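Local coordinates for protein transcription factor SKN7 (Chaetomium thermophilum, PDB 5D5W) that binds heat-shock element DNA through an HSF-type helix-turn-helix domain and probably acts in osmotic and oxidative stress responses as a homotrimeric transcription factor, at a contact of chain A with DNA. Numbering follows the deposited sequence.

A contact of chain A with DNA. Residues 49, 51, 54, 57. With nucleotides of chain B.
Helix 52-61, the recognition helix of the HSF-type winged helix-turn-helix domain, and the turn that joins it to helix 35-46 meet the strand of DT3 and DT4, with the start of the helix and the turn against the backbone and Arg57 against the thymine edge in the major groove. Ser54, in the first turn of the helix, makes a direct polar contact: its hydroxyl OG, anti to the carbonyl carbon (chi1 -59°), donates to the phosphate oxygen OP2 of DT4 over 2.6 Å. Carbons of the neighbouring side chains crowd the same oxygen, with CB of His49 at 3.3 Å and CB of Asn51 at 3.5 Å. Asn51 is turned with CG anti to its backbone N and lies alongside this phosphate without bonding to it. His49 takes the crowded rotamer, CG between the backbone N and the carbonyl carbon (chi1 61°), so that its imidazole lies alongside the backbone with CD2 toward OP1 of DT3. The backbone N of Asn51 donates to ND1 of His49 over 3.2 Å, tilted from the ring plane but helping to hold the ring's rotation and probably favouring a proton on NE2. NE2 then meets a water 2.8 Å away, lying in the ring plane, and this water lies 3.0 Å from OP2 of DT3. CB of Ser54 packs over one ring face, 3.5 Å above the plane toward the rim. An alanine in place of His49 would remove the imidazole and would probably lose the water-mediated grip on the DT3 phosphate and loosen the packing beside Ser54. Further along the helix, Arg57 packs beside the DT4 base, its CB 3.8 Å from the methyl C7, while the chain bends at chi2 (81°) and passes O4 without a hydrogen bond. Together they hold the DT4 phosphate directly and the DT3 phosphate through water, and would help seat the recognition helix in the major groove.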
loop_
_atom_site.group_PDB
_atom_site.type_symbol
_atom_site.label_atom_id
_atom_site.label_comp_id
_atom_site.label_asym_id
_atom_site.label_seq_id
_atom_site.Cartn_x
_atom_site.Cartn_y
_atom_site.Cartn_z
ATOM N N HIS A 49 -0.637 -6.367 12.070
ATOM C CA HIS A 49 -0.361 -6.545 10.641
ATOM C C HIS A 49 0.846 -5.699 10.247
ATOM O O HIS A 49 1.350 -4.930 11.058
ATOM C CB HIS A 49 -1.563 -6.091 9.816
ATOM C CG HIS A 49 -1.887 -4.647 10.007
ATOM N ND1 HIS A 49 -1.578 -3.681 9.077
ATOM C CD2 HIS A 49 -2.456 -3.997 11.047
ATOM C CE1 HIS A 49 -1.952 -2.499 9.530
ATOM N NE2 HIS A 49 -2.491 -2.663 10.724
ATOM N N ASN A 51 0.791 -4.093 6.982
ATOM C CA ASN A 51 0.075 -3.875 5.734
ATOM C C ASN A 51 -0.425 -2.439 5.811
ATOM O O ASN A 51 -1.206 -2.088 6.700
ATOM C CB ASN A 51 -1.075 -4.896 5.636
ATOM C CG ASN A 51 -1.816 -4.847 4.314
ATOM O OD1 ASN A 51 -1.815 -3.835 3.601
ATOM N ND2 ASN A 51 -2.477 -5.948 3.985
ATOM N N SER A 54 -4.292 -1.494 5.422
ATOM C CA SER A 54 -5.104 -1.721 6.620
ATOM C C SER A 54 -4.955 -0.591 7.638
ATOM O O SER A 54 -5.901 -0.275 8.373
ATOM C CB SER A 54 -4.738 -3.057 7.251
ATOM O OG SER A 54 -4.944 -4.101 6.320
ATOM N N ARG A 57 -7.100 2.122 6.101
ATOM C CA ARG A 57 -8.519 1.824 6.300
ATOM C C ARG A 57 -8.994 2.248 7.675
ATOM O O ARG A 57 -10.043 2.853 7.800
ATOM C CB ARG A 57 -8.800 0.337 6.129
ATOM C CG ARG A 57 -10.276 -0.037 6.257
ATOM C CD ARG A 57 -11.045 0.218 4.970
ATOM N NE ARG A 57 -12.498 0.145 5.152
ATOM C CZ ARG A 57 -13.249 1.119 5.672
ATOM N NH1 ARG A 57 -12.708 2.257 6.083
ATOM N NH2 ARG A 57 -14.564 0.953 5.788
ATOM P P DT B 3 -5.575 -4.074 13.135
ATOM O OP1 DT B 3 -4.261 -4.417 13.740
ATOM O OP2 DT B 3 -5.849 -2.678 12.692
ATOM O "O5'" DT B 3 -5.836 -5.050 11.908
ATOM C "C5'" DT B 3 -5.700 -6.465 12.094
ATOM C "C4'" DT B 3 -6.167 -7.195 10.858
ATOM O "O4'" DT B 3 -7.589 -7.009 10.698
ATOM C "C3'" DT B 3 -5.524 -6.719 9.555
ATOM O "O3'" DT B 3 -4.930 -7.845 8.911
ATOM C "C2'" DT B 3 -6.683 -6.146 8.757
ATOM C "C1'" DT B 3 -7.879 -6.880 9.327
ATOM N N1 DT B 3 -9.170 -6.171 9.209
ATOM C C2 DT B 3 -10.253 -6.826 8.666
ATOM O O2 DT B 3 -10.200 -7.972 8.250
ATOM N N3 DT B 3 -11.406 -6.085 8.622
ATOM C C4 DT B 3 -11.575 -4.780 9.047
ATOM O O4 DT B 3 -12.669 -4.236 8.931
ATOM C C5 DT B 3 -10.400 -4.159 9.613
ATOM C C7 DT B 3 -10.491 -2.753 10.115
ATOM C C6 DT B 3 -9.274 -4.876 9.667
ATOM P P DT B 4 -4.126 -7.661 7.559
ATOM O OP1 DT B 4 -3.037 -8.666 7.549
ATOM O OP2 DT B 4 -3.822 -6.215 7.385
ATOM O "O5'" DT B 4 -5.186 -8.087 6.447
ATOM C "C5'" DT B 4 -5.843 -9.366 6.507
ATOM C "C4'" DT B 4 -6.856 -9.481 5.392
ATOM O "O4'" DT B 4 -8.028 -8.680 5.683
ATOM C "C3'" DT B 4 -6.345 -9.010 4.031
ATOM O "O3'" DT B 4 -6.599 -10.037 3.073
ATOM C "C2'" DT B 4 -7.146 -7.750 3.746
ATOM C "C1'" DT B 4 -8.433 -8.015 4.504
ATOM N N1 DT B 4 -9.218 -6.826 4.899
ATOM C C2 DT B 4 -10.586 -6.875 4.756
ATOM O O2 DT B 4 -11.177 -7.843 4.304
ATOM N N3 DT B 4 -11.241 -5.736 5.148
ATOM C C4 DT B 4 -10.680 -4.589 5.675
ATOM O O4 DT B 4 -11.400 -3.652 6.005
ATOM C C5 DT B 4 -9.244 -4.610 5.804
ATOM C C7 DT B 4 -8.549 -3.401 6.341
ATOM C C6 DT B 4 -8.594 -5.713 5.418
HETATM O O HOH W 1 -3.973 -0.554 11.728
#